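Local structure of glycerate 2-kinase (Pyrococcus horikoshii, 1X3L) at residues 375-389 and 406-418. The protein catalyses the ATP-dependent phosphorylation of D-glycerate to 2-phosphoglycerate and also accepts other nucleotides or pyrophosphate as phosphate donor. Numbering follows the deposited sequence.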
loop_
_atom_site.group_PDB
_atom_site.type_symbol
_atom_site.label_atom_id
_atom_site.label_comp_id
_atom_site.label_asym_id
_atom_site.label_seq_id
_atom_site.Cartn_x
_atom_site.Cartn_y
_atom_site.Cartn_z
ATOM N N ASP A 375 -17.621 9.083 2.265
ATOM C CA ASP A 375 -16.526 10.008 2.522
ATOM C C ASP A 375 -15.879 9.811 3.893
ATOM O O ASP A 375 -14.928 10.520 4.247
ATOM C CB ASP A 375 -17.020 11.444 2.371
ATOM C CG ASP A 375 -17.305 11.801 0.924
ATOM O OD1 ASP A 375 -16.405 11.598 0.078
ATOM O OD2 ASP A 375 -18.419 12.278 0.627
ATOM N N ALA A 376 -16.404 8.857 4.661
ATOM C CA ALA A 376 -15.857 8.546 5.984
ATOM C C ALA A 376 -14.717 7.550 5.821
ATOM O O ALA A 376 -14.729 6.731 4.900
ATOM C CB ALA A 376 -16.935 7.948 6.875
ATOM N N ALA A 377 -13.733 7.614 6.713
ATOM C CA ALA A 377 -12.609 6.689 6.657
ATOM C C ALA A 377 -12.910 5.442 7.489
ATOM O O ALA A 377 -12.250 4.411 7.348
ATOM C CB ALA A 377 -11.349 7.365 7.165
ATOM N N GLY A 378 -13.912 5.532 8.354
ATOM C CA GLY A 378 -14.250 4.387 9.179
ATOM C C GLY A 378 -15.165 4.749 10.331
ATOM O O GLY A 378 -15.892 5.738 10.262
ATOM N N GLY A 379 -15.127 3.950 11.394
ATOM C CA GLY A 379 -15.974 4.212 12.541
ATOM C C GLY A 379 -15.204 4.260 13.846
ATOM O O GLY A 379 -14.094 3.741 13.947
ATOM N N ILE A 380 -15.793 4.900 14.848
ATOM C CA ILE A 380 -15.169 5.003 16.160
ATOM C C ILE A 380 -16.297 4.883 17.181
ATOM O O ILE A 380 -17.252 5.654 17.160
ATOM C CB ILE A 380 -14.384 6.344 16.313
ATOM C CG1 ILE A 380 -13.799 6.452 17.721
ATOM C CG2 ILE A 380 -15.289 7.539 15.992
ATOM C CD1 ILE A 380 -12.833 7.637 17.900
ATOM N N VAL A 381 -16.183 3.888 18.057
ATOM C CA VAL A 381 -17.201 3.614 19.057
ATOM C C VAL A 381 -16.575 3.343 20.416
ATOM O O VAL A 381 -15.405 2.976 20.508
ATOM C CB VAL A 381 -18.030 2.364 18.658
ATOM C CG1 VAL A 381 -18.773 2.610 17.340
ATOM C CG2 VAL A 381 -17.100 1.159 18.505
ATOM N N ASP A 382 -17.353 3.527 21.476
ATOM C CA ASP A 382 -16.853 3.257 22.813
ATOM C C ASP A 382 -17.904 2.496 23.607
ATOM O O ASP A 382 -18.900 2.042 23.042
ATOM C CB ASP A 382 -16.462 4.554 23.533
ATOM C CG ASP A 382 -17.591 5.564 23.592
ATOM O OD1 ASP A 382 -18.748 5.151 23.814
ATOM O OD2 ASP A 382 -17.316 6.773 23.424
ATOM N N GLY A 383 -17.675 2.353 24.911
ATOM C CA GLY A 383 -18.604 1.625 25.763
ATOM C C GLY A 383 -19.981 2.244 25.950
ATOM O O GLY A 383 -20.881 1.609 26.513
ATOM N N THR A 384 -20.163 3.475 25.486
ATOM C CA THR A 384 -21.459 4.133 25.624
ATOM C C THR A 384 -22.263 4.081 24.330
ATOM O O THR A 384 -23.461 4.363 24.328
ATOM C CB THR A 384 -21.314 5.618 25.972
ATOM O OG1 THR A 384 -20.893 6.334 24.805
ATOM C CG2 THR A 384 -20.299 5.818 27.086
ATOM N N THR A 385 -21.604 3.720 23.234
ATOM C CA THR A 385 -22.259 3.710 21.930
ATOM C C THR A 385 -23.494 2.833 21.759
ATOM O O THR A 385 -24.513 3.295 21.240
ATOM C CB THR A 385 -21.264 3.358 20.818
ATOM O OG1 THR A 385 -20.131 4.237 20.896
ATOM C CG2 THR A 385 -21.928 3.528 19.457
ATOM N N TYR A 386 -23.418 1.575 22.179
ATOM C CA TYR A 386 -24.559 0.690 22.020
ATOM C C TYR A 386 -25.836 1.305 22.602
ATOM O O TYR A 386 -26.858 1.389 21.923
ATOM C CB TYR A 386 -24.290 -0.666 22.676
ATOM C CG TYR A 386 -25.363 -1.681 22.357
ATOM C CD1 TYR A 386 -25.566 -2.116 21.048
ATOM C CD2 TYR A 386 -26.209 -2.172 23.352
ATOM C CE1 TYR A 386 -26.588 -3.011 20.735
ATOM C CE2 TYR A 386 -27.236 -3.069 23.049
ATOM C CZ TYR A 386 -27.420 -3.480 21.739
ATOM O OH TYR A 386 -28.444 -4.346 21.426
ATOM N N LYS A 387 -25.770 1.753 23.852
ATOM C CA LYS A 387 -26.945 2.335 24.486
ATOM C C LYS A 387 -27.427 3.613 23.814
ATOM O O LYS A 387 -28.626 3.905 23.822
ATOM C CB LYS A 387 -26.687 2.554 25.980
ATOM C CG LYS A 387 -26.663 1.227 26.744
ATOM C CD LYS A 387 -26.530 1.380 28.260
ATOM C CE LYS A 387 -26.589 0.001 28.931
ATOM N NZ LYS A 387 -26.431 0.046 30.413
ATOM N N LYS A 388 -26.510 4.375 23.225
ATOM C CA LYS A 388 -26.909 5.595 22.536
ATOM C C LYS A 388 -27.701 5.203 21.288
ATOM O O LYS A 388 -28.669 5.870 20.922
ATOM C CB LYS A 388 -25.684 6.440 22.170
ATOM C CG LYS A 388 -25.049 7.121 23.381
ATOM C CD LYS A 388 -23.789 7.906 23.030
ATOM C CE LYS A 388 -23.162 8.514 24.287
ATOM N NZ LYS A 388 -21.862 9.197 24.005
ATOM N N LEU A 389 -27.294 4.108 20.653
ATOM C CA LEU A 389 -27.975 3.609 19.463
ATOM C C LEU A 389 -29.374 3.111 19.842
ATOM O O LEU A 389 -30.356 3.388 19.146
ATOM C CB LEU A 389 -27.170 2.467 18.832
ATOM C CG LEU A 389 -25.840 2.821 18.150
ATOM C CD1 LEU A 389 -25.014 1.563 17.913
ATOM C CD2 LEU A 389 -26.118 3.538 16.833
ATOM N N TYR A 406 -23.322 3.241 7.953
ATOM C CA TYR A 406 -23.018 4.673 7.907
ATOM C C TYR A 406 -24.110 5.486 8.600
ATOM O O TYR A 406 -23.821 6.367 9.411
ATOM C CB TYR A 406 -22.890 5.147 6.455
ATOM C CG TYR A 406 -22.552 6.626 6.299
ATOM C CD1 TYR A 406 -21.234 7.043 6.126
ATOM C CD2 TYR A 406 -23.558 7.600 6.286
ATOM C CE1 TYR A 406 -20.917 8.390 5.931
ATOM C CE2 TYR A 406 -23.252 8.957 6.095
ATOM C CZ TYR A 406 -21.930 9.339 5.914
ATOM O OH TYR A 406 -21.606 10.661 5.699
ATOM N N GLU A 407 -25.365 5.185 8.281
ATOM C CA GLU A 407 -26.485 5.915 8.858
ATOM C C GLU A 407 -26.609 5.759 10.370
ATOM O O GLU A 407 -27.040 6.687 11.063
ATOM C CB GLU A 407 -27.791 5.484 8.183
ATOM C CG GLU A 407 -27.834 5.749 6.684
ATOM C CD GLU A 407 -27.564 7.202 6.344
ATOM O OE1 GLU A 407 -28.198 8.084 6.959
ATOM O OE2 GLU A 407 -26.724 7.464 5.458
ATOM N N ALA A 408 -26.240 4.594 10.891
ATOM C CA ALA A 408 -26.328 4.372 12.331
ATOM C C ALA A 408 -25.228 5.141 13.048
ATOM O O ALA A 408 -25.494 5.878 13.996
ATOM C CB ALA A 408 -26.222 2.880 12.653
ATOM N N LEU A 409 -23.993 4.961 12.587
ATOM C CA LEU A 409 -22.851 5.638 13.191
ATOM C C LEU A 409 -23.002 7.154 13.121
ATOM O O LEU A 409 -22.590 7.866 14.034
ATOM C CB LEU A 409 -21.555 5.223 12.490
ATOM C CG LEU A 409 -21.116 3.760 12.665
ATOM C CD1 LEU A 409 -19.871 3.500 11.826
ATOM C CD2 LEU A 409 -20.839 3.471 14.146
ATOM N N LYS A 410 -23.601 7.631 12.035
ATOM C CA LYS A 410 -23.808 9.061 11.827
ATOM C C LYS A 410 -24.631 9.724 12.932
ATOM O O LYS A 410 -24.429 10.896 13.243
ATOM C CB LYS A 410 -24.500 9.300 10.477
ATOM C CG LYS A 410 -24.734 10.771 10.144
ATOM C CD LYS A 410 -25.313 10.962 8.740
ATOM C CE LYS A 410 -26.773 10.538 8.661
ATOM N NZ LYS A 410 -27.311 10.648 7.271
ATOM N N LYS A 411 -25.544 8.968 13.531
ATOM C CA LYS A 411 -26.425 9.505 14.565
ATOM C C LYS A 411 -25.878 9.508 15.984
ATOM O O LYS A 411 -26.433 10.165 16.861
ATOM C CB LYS A 411 -27.753 8.748 14.543
ATOM C CG LYS A 411 -28.441 8.774 13.189
ATOM C CD LYS A 411 -29.774 8.068 13.243
ATOM C CE LYS A 411 -30.477 8.121 11.900
ATOM N NZ LYS A 411 -31.786 7.404 11.957
ATOM N N VAL A 412 -24.792 8.782 16.217
ATOM C CA VAL A 412 -24.213 8.719 17.549
ATOM C C VAL A 412 -22.756 9.179 17.585
ATOM O O VAL A 412 -21.999 8.809 18.484
ATOM C CB VAL A 412 -24.322 7.290 18.123
ATOM C CG1 VAL A 412 -25.796 6.930 18.342
ATOM C CG2 VAL A 412 -23.682 6.298 17.171
ATOM N N GLY A 413 -22.375 9.991 16.605
ATOM C CA GLY A 413 -21.016 10.503 16.534
ATOM C C GLY A 413 -19.974 9.425 16.324
ATOM O O GLY A 413 -18.831 9.573 16.754
ATOM N N GLY A 414 -20.360 8.356 15.634
ATOM C CA GLY A 414 -19.453 7.244 15.407
ATOM C C GLY A 414 -18.695 7.210 14.097
ATOM O O GLY A 414 -17.952 6.264 13.843
ATOM N N LEU A 415 -18.873 8.221 13.255
ATOM C CA LEU A 415 -18.160 8.257 11.988
ATOM C C LEU A 415 -16.806 8.927 12.154
ATOM O O LEU A 415 -16.661 9.877 12.919
ATOM C CB LEU A 415 -18.962 9.012 10.924
ATOM C CG LEU A 415 -20.214 8.313 10.392
ATOM C CD1 LEU A 415 -20.828 9.159 9.283
ATOM C CD2 LEU A 415 -19.836 6.931 9.849
ATOM N N LEU A 416 -15.815 8.416 11.435
ATOM C CA LEU A 416 -14.480 8.986 11.471
ATOM C C LEU A 416 -14.179 9.539 10.085
ATOM O O LEU A 416 -14.142 8.788 9.110
ATOM C CB LEU A 416 -13.440 7.921 11.829
ATOM C CG LEU A 416 -12.018 8.482 11.955
ATOM C CD1 LEU A 416 -11.955 9.414 13.163
ATOM C CD2 LEU A 416 -11.017 7.359 12.106
ATOM N N PHE A 417 -13.992 10.853 10.002
ATOM C CA PHE A 417 -13.677 11.525 8.744
ATOM C C PHE A 417 -12.261 12.065 8.808
ATOM O O PHE A 417 -11.953 12.891 9.662
ATOM C CB PHE A 417 -14.616 12.706 8.509
ATOM C CG PHE A 417 -16.004 12.317 8.123
ATOM C CD1 PHE A 417 -16.347 12.165 6.785
ATOM C CD2 PHE A 417 -16.977 12.118 9.094
ATOM C CE1 PHE A 417 -17.645 11.822 6.415
ATOM C CE2 PHE A 417 -18.277 11.775 8.738
ATOM C CZ PHE A 417 -18.612 11.627 7.393
ATOM N N THR A 418 -11.403 11.615 7.898
ATOM C CA THR A 418 -10.024 12.085 7.863
ATOM C C THR A 418 -9.847 13.067 6.708
ATOM O O THR A 418 -8.960 13.926 6.729
ATOM C CB THR A 418 -9.049 10.925 7.617
ATOM O OG1 THR A 418 -9.388 10.289 6.377
ATOM C CG2 THR A 418 -9.125 9.896 8.748
HETATM O O HOH W 1 -12.416 10.562 5.446
HETATM O O HOH W 2 -20.267 10.122 2.746
HETATM O O HOH W 3 -18.654 7.288 19.137
HETATM O O HOH W 4 -20.821 6.911 20.551
#
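V412 meets the helix that starts at T385 with both of its methyls. CG1 packs on K388 CB at 3.9 Å, and CG2 on T385 CG2. L389 CD2 reaches across V412 at about a right angle and touches both methyls, 3.7 Å from CG2. Further along, L409 CD2 meets V381 CG1, and L409 CD1 lies 4.0 Å from G379 CA. A side chain on G379 would clash with that methyl. At the far end A376 CB sits over one face of the F417 ring, a CH-pi contact, and at the edge of the Y406 ring.

Strands 378-382 and 415-416 pair antiparallel, with 415-416 as the outer strand of a mixed sheet in the MOFRL region. I380 N donates to G414 O at 2.7 Å. A377 and G378 both face L416, a classic beta bulge. A377 N gives L416 O a bond of 2.7 Å, while that from G378 N is weak.

T385 CG2 is anti to the backbone N, which puts OG1 beside that N. There OG1 accepts from D382 N at 2.9 Å, nearly straight (170°), and D382 OD1 in turn accepts a weak bond from T385 N: a capping box. Water 4 links OG1 to V412 O. A valine at T385 would probably leave D382 N without its acceptor and break this water bridge. R7 forms a salt bridge with D382 OD2.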